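Side-chain contacts in RNA methyltransferase, TrmH family (Porphyromonas gingivalis, PDB 2I6D), which probably transfers a methyl group to RNA, as expected of a TrmH-family methyltransferase with a knotted SPOUT-type domain: residues P99-E102 with G103-L107; D185-L189 with Y190-L194. All blocks are in the same frame, centred on the assembly; numbering follows the deposited sequence. Where two conformers were deposited one is given.

Contact 1: residues P99-E102 with G103-L107; sequences PVVE and GLTLL
Gly103 carries the chain round the turn between the two arms, and its carbonyl O meets the CG1 methyl of Val101 at 3.5 Å. The positive phi of 68° at Gly103, a value that favours glycine, allows the bend; the chain doubles back far enough to bring the CA atoms of Val101 and Thr105 to 6.0 Å. The peptide O of Glu102, just before the turn, accepts a water proton at 2.7 Å; the same water donates to the O of Leu104, also at 2.7 Å, and so bridges the turn. The Glu102 side chain points away from 103-107, and its extended chain carries OE2 to a hydrogen bond with His131 NE2 on strand 131-134. Leu104 itself directs its side chain away from 99-102, onto Leu203 and Ile129, and opens strand 104-109. This strand lies third across the parallel sheet of the SPOUT methyltransferase domain, between strands 131-134 and 201-206, so the turn brings the chain into the interior of that sheet. Thr105 points back toward the incoming arm. Its OG1 donates to Gly103 O over 2.9 Å, arriving above the carbonyl plane, 39° out of it, and this bond ties the first strand residues to the turn. The same OG1 lies 3.5 Å from Val101 CG1, which stands anti to its own backbone N (chi1 -176°) and thereby touches both oxygens of the Thr105-Gly103 bond. Thr105 CG2 takes the other direction, reaching Val100 O at 4.0 Å in a loose contact; that carbonyl accepts a hydrogen bond from Trp133 NE1.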
loop_
_atom_site.group_PDB
_atom_site.type_symbol
_atom_site.label_atom_id
_atom_site.label_comp_id
_atom_site.label_asym_id
_atom_site.label_seq_id
_atom_site.Cartn_x
_atom_site.Cartn_y
_atom_site.Cartn_z
ATOM N N PRO A 99 -10.504 5.282 -8.533
ATOM C CA PRO A 99 -9.909 3.951 -8.694
ATOM C C PRO A 99 -9.811 3.582 -10.174
ATOM O O PRO A 99 -10.737 3.853 -10.946
ATOM C CB PRO A 99 -10.915 3.030 -8.001
ATOM C CG PRO A 99 -12.191 3.778 -7.990
ATOM C CD PRO A 99 -11.806 5.223 -7.845
ATOM N N VAL A 100 -8.702 2.949 -10.536
ATOM C CA VAL A 100 -8.394 2.593 -11.895
ATOM C C VAL A 100 -8.155 1.074 -11.903
ATOM O O VAL A 100 -7.547 0.529 -10.957
ATOM C CB VAL A 100 -7.124 3.390 -12.374
ATOM C CG1 VAL A 100 -6.468 2.746 -13.590
ATOM C CG2 VAL A 100 -7.478 4.868 -12.644
ATOM N N VAL A 101 -8.677 0.390 -12.922
ATOM C CA VAL A 101 -8.337 -1.035 -13.154
ATOM C C VAL A 101 -7.361 -1.110 -14.321
ATOM O O VAL A 101 -7.713 -0.750 -15.435
ATOM C CB VAL A 101 -9.576 -1.942 -13.479
ATOM C CG1 VAL A 101 -9.149 -3.437 -13.610
ATOM C CG2 VAL A 101 -10.666 -1.826 -12.419
ATOM N N GLU A 102 -6.127 -1.571 -14.084
ATOM C CA GLU A 102 -5.196 -1.801 -15.198
ATOM C C GLU A 102 -4.565 -3.140 -14.867
ATOM O O GLU A 102 -3.751 -3.225 -13.964
ATOM C CB GLU A 102 -4.124 -0.699 -15.322
ATOM C CG GLU A 102 -4.706 0.657 -15.771
ATOM C CD GLU A 102 -3.732 1.846 -15.733
ATOM O OE1 GLU A 102 -3.881 2.716 -16.632
ATOM O OE2 GLU A 102 -2.862 1.933 -14.816
ATOM N N GLY A 103 -4.999 -4.184 -15.565
ATOM C CA GLY A 103 -4.640 -5.542 -15.204
ATOM C C GLY A 103 -5.262 -5.988 -13.888
ATOM O O GLY A 103 -6.215 -5.368 -13.368
ATOM N N LEU A 104 -4.718 -7.069 -13.336
ATOM C CA LEU A 104 -5.193 -7.581 -12.080
ATOM C C LEU A 104 -5.019 -6.498 -11.009
ATOM O O LEU A 104 -3.909 -5.949 -10.821
ATOM C CB LEU A 104 -4.391 -8.833 -11.702
ATOM C CG LEU A 104 -4.645 -9.365 -10.298
ATOM C CD1 LEU A 104 -6.176 -9.733 -10.152
ATOM C CD2 LEU A 104 -3.718 -10.585 -10.066
ATOM N N THR A 105 -6.117 -6.226 -10.317
ATOM C CA THR A 105 -6.222 -5.134 -9.368
ATOM C C THR A 105 -6.729 -5.717 -8.061
ATOM O O THR A 105 -7.754 -6.407 -8.043
ATOM C CB THR A 105 -7.219 -4.096 -9.911
ATOM O OG1 THR A 105 -6.715 -3.589 -11.158
ATOM C CG2 THR A 105 -7.433 -2.924 -8.916
ATOM N N LEU A 106 -6.010 -5.450 -6.969
ATOM C CA LEU A 106 -6.390 -5.949 -5.660
ATOM C C LEU A 106 -7.294 -4.975 -4.957
ATOM O O LEU A 106 -7.110 -3.741 -5.069
ATOM C CB LEU A 106 -5.154 -6.209 -4.782
ATOM C CG LEU A 106 -4.101 -7.089 -5.411
ATOM C CD1 LEU A 106 -2.994 -7.271 -4.351
ATOM C CD2 LEU A 106 -4.723 -8.431 -5.865
ATOM N N LEU A 107 -8.303 -5.517 -4.277
ATOM C CA LEU A 107 -9.085 -4.720 -3.362
ATOM C C LEU A 107 -8.980 -5.354 -1.979
ATOM O O LEU A 107 -9.283 -6.530 -1.803
ATOM C CB LEU A 107 -10.552 -4.623 -3.806
ATOM C CG LEU A 107 -11.483 -3.675 -3.018
ATOM C CD1 LEU A 107 -11.887 -4.231 -1.674
ATOM C CD2 LEU A 107 -10.907 -2.319 -2.819
HETATM O O HOH W 1 -2.114 -4.936 -12.584
#

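Contact 2: residues D185-L189 with Y190-L194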
loop_
_atom_site.group_PDB
_atom_site.type_symbol
_atom_site.label_atom_id
_atom_site.label_comp_id
_atom_site.label_asym_id
_atom_site.label_seq_id
_atom_site.Cartn_x
_atom_site.Cartn_y
_atom_site.Cartn_z
ATOM N N ASP A 185 -15.230 -20.994 0.912
ATOM C CA ASP A 185 -16.076 -21.837 0.065
ATOM C C ASP A 185 -16.148 -21.169 -1.305
ATOM O O ASP A 185 -16.511 -19.986 -1.406
ATOM C CB ASP A 185 -17.489 -21.951 0.658
ATOM C CG ASP A 185 -18.472 -22.684 -0.265
ATOM O OD1 ASP A 185 -18.468 -22.420 -1.489
ATOM O OD2 ASP A 185 -19.267 -23.515 0.238
ATOM N N GLY A 186 -15.816 -21.906 -2.356
ATOM C CA GLY A 186 -15.835 -21.346 -3.701
ATOM C C GLY A 186 -15.161 -22.303 -4.656
ATOM O O GLY A 186 -14.849 -23.429 -4.296
ATOM N N GLN A 187 -14.919 -21.852 -5.878
ATOM C CA GLN A 187 -14.213 -22.678 -6.858
ATOM C C GLN A 187 -12.710 -22.740 -6.558
ATOM O O GLN A 187 -12.102 -21.710 -6.318
ATOM C CB GLN A 187 -14.400 -22.076 -8.246
ATOM C CG GLN A 187 -13.722 -22.890 -9.339
ATOM C CD GLN A 187 -14.138 -22.443 -10.724
ATOM O OE1 GLN A 187 -14.400 -21.263 -10.952
ATOM N NE2 GLN A 187 -14.175 -23.381 -11.655
ATOM N N SER A 188 -12.109 -23.929 -6.608
ATOM C CA SER A 188 -10.651 -24.027 -6.465
ATOM C C SER A 188 -9.983 -23.073 -7.439
ATOM O O SER A 188 -10.304 -23.076 -8.632
ATOM C CB SER A 188 -10.139 -25.438 -6.756
ATOM O OG SER A 188 -8.724 -25.400 -6.856
ATOM N N LEU A 189 -9.043 -22.261 -6.950
ATOM C CA LEU A 189 -8.287 -21.332 -7.800
ATOM C C LEU A 189 -7.482 -22.047 -8.894
ATOM O O LEU A 189 -7.132 -21.436 -9.901
ATOM C CB LEU A 189 -7.348 -20.428 -6.973
ATOM C CG LEU A 189 -5.917 -20.883 -6.656
ATOM C CD1 LEU A 189 -5.016 -19.717 -6.314
ATOM C CD2 LEU A 189 -5.902 -21.907 -5.538
ATOM N N TYR A 190 -7.168 -23.319 -8.678
ATOM C CA TYR A 190 -6.476 -24.115 -9.695
ATOM C C TYR A 190 -7.379 -24.557 -10.837
ATOM O O TYR A 190 -6.887 -24.870 -11.912
ATOM C CB TYR A 190 -5.792 -25.333 -9.062
ATOM C CG TYR A 190 -4.904 -24.925 -7.911
ATOM C CD1 TYR A 190 -3.975 -23.890 -8.049
ATOM C CD2 TYR A 190 -5.005 -25.557 -6.690
ATOM C CE1 TYR A 190 -3.172 -23.491 -6.975
ATOM C CE2 TYR A 190 -4.200 -25.185 -5.624
ATOM C CZ TYR A 190 -3.297 -24.144 -5.770
ATOM O OH TYR A 190 -2.512 -23.800 -4.671
ATOM N N GLU A 191 -8.691 -24.582 -10.593
ATOM C CA GLU A 191 -9.665 -25.010 -11.601
ATOM C C GLU A 191 -10.333 -23.834 -12.326
ATOM O O GLU A 191 -10.926 -24.019 -13.381
ATOM C CB GLU A 191 -10.744 -25.905 -10.970
ATOM C CG GLU A 191 -10.174 -27.125 -10.258
ATOM C CD GLU A 191 -11.239 -28.022 -9.622
ATOM O OE1 GLU A 191 -12.397 -27.587 -9.416
ATOM O OE2 GLU A 191 -10.895 -29.168 -9.312
ATOM N N ALA A 192 -10.252 -22.637 -11.753
ATOM C CA ALA A 192 -10.924 -21.497 -12.327
ATOM C C ALA A 192 -10.133 -21.033 -13.546
ATOM O O ALA A 192 -8.922 -20.923 -13.460
ATOM C CB ALA A 192 -11.035 -20.375 -11.283
ATOM N N PRO A 193 -10.806 -20.772 -14.689
ATOM C CA PRO A 193 -10.009 -20.186 -15.764
ATOM C C PRO A 193 -9.827 -18.726 -15.391
ATOM O O PRO A 193 -10.784 -18.082 -14.975
ATOM C CB PRO A 193 -10.891 -20.331 -17.022
ATOM C CG PRO A 193 -12.164 -21.032 -16.566
ATOM C CD PRO A 193 -12.219 -20.954 -15.069
ATOM N N LEU A 194 -8.618 -18.220 -15.485
ATOM C CA LEU A 194 -8.350 -16.849 -15.083
ATOM C C LEU A 194 -7.943 -16.025 -16.299
ATOM O O LEU A 194 -7.389 -16.577 -17.268
ATOM C CB LEU A 194 -7.194 -16.836 -14.062
ATOM C CG LEU A 194 -7.360 -17.583 -12.724
ATOM C CD1 LEU A 194 -6.078 -17.579 -11.882
ATOM C CD2 LEU A 194 -8.562 -17.011 -11.955
HETATM O O HOH W 2 -14.367 -26.032 -10.852
HETATM O O HOH W 3 -13.702 -26.332 -7.237
#
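Ser188 O is shared by two backbone donors. Glu191 N binds it at 3.0 Å, with an N-H...O angle of 146°; Ala192 N adds a weak bond at 3.2 Å. The Glu191 amide approaches from above the carbonyl plane, 59° out of it. Ser188 also uses its hydroxyl: a chi1 of 169° swings OG beside the carbonyl carbon, where it accepts from Tyr190 N at 3.2 Å. Glu191 folds back over this residue, its CG 3.9 Å from Ser188 CB, while OE1 accepts from two waters, one held by Ser188 N and the other by Gln187 NE2. The amide of Gln187 in turn lies against Ala192, OE1 being 3.5 Å from the CB methyl. Leu189 and Tyr190 run side by side, and in one of two Leu189 conformers CD2 sits 3.4 Å from the Tyr190 ring centroid, a CH-pi contact over one face that is doubtful for the other conformer; Pro227 from a loop and Glu252 from helix 242-255 also touch this pair. The bond from Glu191 N to Ser188 O closes a type I beta turn over 188-191, and with the ST turn made by Ser188 OG it forms an ST motif, here at the end of edge strand 187-188 of the parallel sheet.

Overall arrangement
Contact 1 and contact 2 are both local turns at strands of the same parallel sheet, one leading into a strand and the other leading out. Their centres are 20 Å apart and their nearest atoms about 8 Å, so they do not touch. The turn of 99-107 enters an interior strand, and its centre is 13 Å from the centre of the chain; that of 185-194 follows the outermost strand 187-188, at 26 Å. Strand order gives the same reading: 201-206, 179-182 and 222-225 separate strand 104-109 from 187-188. Along the chain, contact 1 closes before contact 2 opens. Both strands belong to the SpoU methylase region.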